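Local coordinates for protein hexokinase (PDB 1BDG) that catalyses the ATP-dependent phosphorylation of glucose and other hexoses to hexose 6-phosphates, the entry step of glycolysis, at residues D25-C30 with D418-K423. Sequence-based numbering, arbitrary orientation.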
ATOM      1  N   ASP A  25      17.772  -0.980 -15.355  1.00 17.17           N
ATOM      2  CA  ASP A  25      17.604  -1.571 -14.037  1.00 16.78           C
ATOM      3  C   ASP A  25      16.151  -1.956 -13.836  1.00 16.43           C
ATOM      4  O   ASP A  25      15.850  -3.109 -13.547  1.00 17.25           O
ATOM      5  CB  ASP A  25      18.089  -0.632 -12.934  1.00 13.93           C
ATOM      6  CG  ASP A  25      19.602  -0.511 -12.891  1.00 14.88           C
ATOM      7  OD1 ASP A  25      20.299  -1.450 -13.321  1.00 12.68           O
ATOM      8  OD2 ASP A  25      20.104   0.521 -12.404  1.00 16.38           O
ATOM      9  N   TYR A  26      15.245  -1.019 -14.077  1.00 16.87           N
ATOM     10  CA  TYR A  26      13.822  -1.284 -13.919  1.00 16.03           C
ATOM     11  C   TYR A  26      13.332  -2.406 -14.829  1.00 16.90           C
ATOM     12  O   TYR A  26      12.554  -3.249 -14.397  1.00 14.96           O
ATOM     13  CB  TYR A  26      13.025   0.002 -14.107  1.00 16.32           C
ATOM     14  CG  TYR A  26      13.369   1.023 -13.061  1.00 14.34           C
ATOM     15  CD1 TYR A  26      13.314   0.692 -11.716  1.00 15.86           C
ATOM     16  CD2 TYR A  26      13.798   2.298 -13.407  1.00 15.37           C
ATOM     17  CE1 TYR A  26      13.688   1.594 -10.738  1.00 15.97           C
ATOM     18  CE2 TYR A  26      14.171   3.216 -12.429  1.00 15.36           C
ATOM     19  CZ  TYR A  26      14.115   2.845 -11.094  1.00 13.66           C
ATOM     20  OH  TYR A  26      14.516   3.695 -10.107  1.00 16.95           O
ATOM     21  N   GLU A  27      13.802  -2.441 -16.075  1.00 19.60           N
ATOM     22  CA  GLU A  27      13.410  -3.519 -16.991  1.00 22.40           C
ATOM     23  C   GLU A  27      13.662  -4.853 -16.257  1.00 21.54           C
ATOM     24  O   GLU A  27      12.810  -5.733 -16.233  1.00 21.68           O
ATOM     25  CB  GLU A  27      14.221  -3.456 -18.302  1.00 22.75           C
ATOM     26  CG  GLU A  27      14.000  -2.165 -19.122  1.00 24.83           C
ATOM     27  CD  GLU A  27      14.872  -2.038 -20.395  1.00 24.86           C
ATOM     28  OE1 GLU A  27      16.019  -2.544 -20.422  1.00 26.78           O
ATOM     29  OE2 GLU A  27      14.426  -1.383 -21.365  1.00 24.15           O
ATOM     30  N   GLU A  28      14.793  -4.939 -15.569  1.00 21.64           N
ATOM     31  CA  GLU A  28      15.171  -6.125 -14.822  1.00 21.33           C
ATOM     32  C   GLU A  28      14.321  -6.389 -13.581  1.00 20.84           C
ATOM     33  O   GLU A  28      13.875  -7.515 -13.382  1.00 21.12           O
ATOM     34  CB  GLU A  28      16.613  -6.021 -14.390  1.00 23.34           C
ATOM     35  CG  GLU A  28      17.121  -7.270 -13.742  1.00 26.87           C
ATOM     36  CD  GLU A  28      18.150  -7.917 -14.604  1.00 32.49           C
ATOM     37  OE1 GLU A  28      18.994  -7.140 -15.141  1.00 32.93           O
ATOM     38  OE2 GLU A  28      18.094  -9.173 -14.769  1.00 33.66           O
ATOM     39  N   ILE A  29      14.155  -5.396 -12.707  1.00 19.36           N
ATOM     40  CA  ILE A  29      13.321  -5.605 -11.512  1.00 19.16           C
ATOM     41  C   ILE A  29      12.010  -6.211 -12.028  1.00 19.17           C
ATOM     42  O   ILE A  29      11.631  -7.319 -11.648  1.00 18.89           O
ATOM     43  CB  ILE A  29      13.035  -4.284 -10.745  1.00 17.16           C
ATOM     44  CG1 ILE A  29      14.270  -3.843  -9.966  1.00 17.23           C
ATOM     45  CG2 ILE A  29      11.845  -4.436  -9.817  1.00 17.67           C
ATOM     46  CD1 ILE A  29      15.180  -2.911 -10.728  1.00 16.84           C
ATOM     47  N   CYS A  30      11.398  -5.521 -12.986  1.00 19.15           N
ATOM     48  CA  CYS A  30      10.167  -5.977 -13.617  1.00 19.05           C
ATOM     49  C   CYS A  30      10.292  -7.408 -14.126  1.00 17.66           C
ATOM     50  O   CYS A  30       9.436  -8.241 -13.841  1.00 19.51           O
ATOM     51  CB  CYS A  30       9.811  -5.045 -14.770  1.00 20.68           C
ATOM     52  SG  CYS A  30       8.625  -5.695 -15.918  1.00 19.28           S
ATOM     53  N   ASP A 418       5.464   3.409 -18.975  1.00 17.69           N
ATOM     54  CA  ASP A 418       5.466   3.704 -20.384  1.00 18.60           C
ATOM     55  C   ASP A 418       6.651   3.136 -21.146  1.00 20.01           C
ATOM     56  O   ASP A 418       6.514   2.758 -22.300  1.00 21.96           O
ATOM     57  CB  ASP A 418       5.376   5.199 -20.581  1.00 17.56           C
ATOM     58  CG  ASP A 418       4.203   5.590 -21.411  1.00 17.15           C
ATOM     59  OD1 ASP A 418       4.004   4.974 -22.466  1.00 18.57           O
ATOM     60  OD2 ASP A 418       3.478   6.519 -21.019  1.00 18.93           O
ATOM     61  N   LYS A 419       7.821   3.091 -20.526  1.00 21.06           N
ATOM     62  CA  LYS A 419       9.002   2.540 -21.204  1.00 20.91           C
ATOM     63  C   LYS A 419       9.030   1.015 -21.150  1.00 20.54           C
ATOM     64  O   LYS A 419       9.790   0.384 -21.885  1.00 20.26           O
ATOM     65  CB  LYS A 419      10.299   3.063 -20.570  1.00 21.71           C
ATOM     66  CG  LYS A 419      10.613   4.505 -20.879  1.00 21.72           C
ATOM     67  CD  LYS A 419      11.661   5.040 -19.936  1.00 22.01           C
ATOM     68  CE  LYS A 419      11.868   6.522 -20.148  1.00 21.38           C
ATOM     69  NZ  LYS A 419      10.578   7.261 -20.067  1.00 26.03           N
ATOM     70  N   LEU A 420       8.237   0.435 -20.245  1.00 21.46           N
ATOM     71  CA  LEU A 420       8.196  -1.017 -20.049  1.00 20.40           C
ATOM     72  C   LEU A 420       6.883  -1.727 -20.364  1.00 20.26           C
ATOM     73  O   LEU A 420       6.833  -2.960 -20.314  1.00 21.67           O
ATOM     74  CB  LEU A 420       8.573  -1.346 -18.609  1.00 17.56           C
ATOM     75  CG  LEU A 420       9.791  -0.621 -18.068  1.00 18.94           C
ATOM     76  CD1 LEU A 420      10.105  -1.092 -16.666  1.00 17.94           C
ATOM     77  CD2 LEU A 420      10.965  -0.868 -19.005  1.00 18.78           C
ATOM     78  N   LYS A 421       5.816  -0.986 -20.645  1.00 18.88           N
ATOM     79  CA  LYS A 421       4.543  -1.645 -20.932  1.00 20.95           C
ATOM     80  C   LYS A 421       4.550  -2.251 -22.312  1.00 20.39           C
ATOM     81  O   LYS A 421       5.397  -1.902 -23.131  1.00 20.84           O
ATOM     82  CB  LYS A 421       3.361  -0.671 -20.819  1.00 19.89           C
ATOM     83  CG  LYS A 421       3.266   0.345 -21.920  1.00 19.55           C
ATOM     84  CD  LYS A 421       2.091   1.271 -21.697  1.00 21.17           C
ATOM     85  CE  LYS A 421       1.945   2.238 -22.876  1.00 21.63           C
ATOM     86  NZ  LYS A 421       1.798   1.505 -24.174  1.00 20.42           N
ATOM     87  N   PRO A 422       3.650  -3.232 -22.565  1.00 20.78           N
ATOM     88  CA  PRO A 422       3.574  -3.863 -23.891  1.00 22.03           C
ATOM     89  C   PRO A 422       3.249  -2.731 -24.882  1.00 23.25           C
ATOM     90  O   PRO A 422       2.264  -1.996 -24.689  1.00 25.04           O
ATOM     91  CB  PRO A 422       2.383  -4.818 -23.738  1.00 19.41           C
ATOM     92  CG  PRO A 422       2.469  -5.229 -22.336  1.00 19.23           C
ATOM     93  CD  PRO A 422       2.745  -3.916 -21.623  1.00 20.75           C
ATOM     94  N   LYS A 423       4.069  -2.581 -25.919  1.00 22.62           N
ATOM     95  CA  LYS A 423       3.881  -1.525 -26.902  1.00 25.79           C
ATOM     96  C   LYS A 423       2.451  -1.380 -27.459  1.00 27.88           C
ATOM     97  O   LYS A 423       2.060  -0.292 -27.919  1.00 30.03           O
ATOM     98  CB  LYS A 423       4.864  -1.693 -28.034  1.00 24.55           C
TER
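L420 meets Y26, E27 and C30 where two helices pack in hexokinase, whose fold is that of the actin-like ATPase clan, and illustrates how one leucine can join segments nearly 390 residues apart. It sits in the last turn of helix 409-420, within the β-α-β crossover between the parallel strands 393-399 and 426-431; its partners lie on helix 23-41.

The apolar contacts divide between the two methyls of L420. CD1 faces the backbone and CB of Y26, 4.0 Å from that CB. The same methyl, CD1 of L420, is 3.9 Å from C of Y26. The tyrosine ring itself leads away from the leucine, and the Y26 side chain touches R373 and L377 of helix 357-389. That third helix also backs the leucine through A383, so the buried L420 has helix 23-41 and helix 357-389 as neighbours.

The other branch touches the aliphatic part of a charged side chain. CD2 of L420 lies 3.3 Å from CG of E27, and the two side chains cross at about a right angle. Beyond CG the glutamate is extended (chi2 176°), which carries its carboxylate onward past the methyl.

Across the segments the contact is entirely van der Waals; outside them, O of L420 has a weak hydrogen bond with NH2 of R387. One turn after Y26, the CB of C30 completes the apolar surface, 4.4 Å from CD1 of L420.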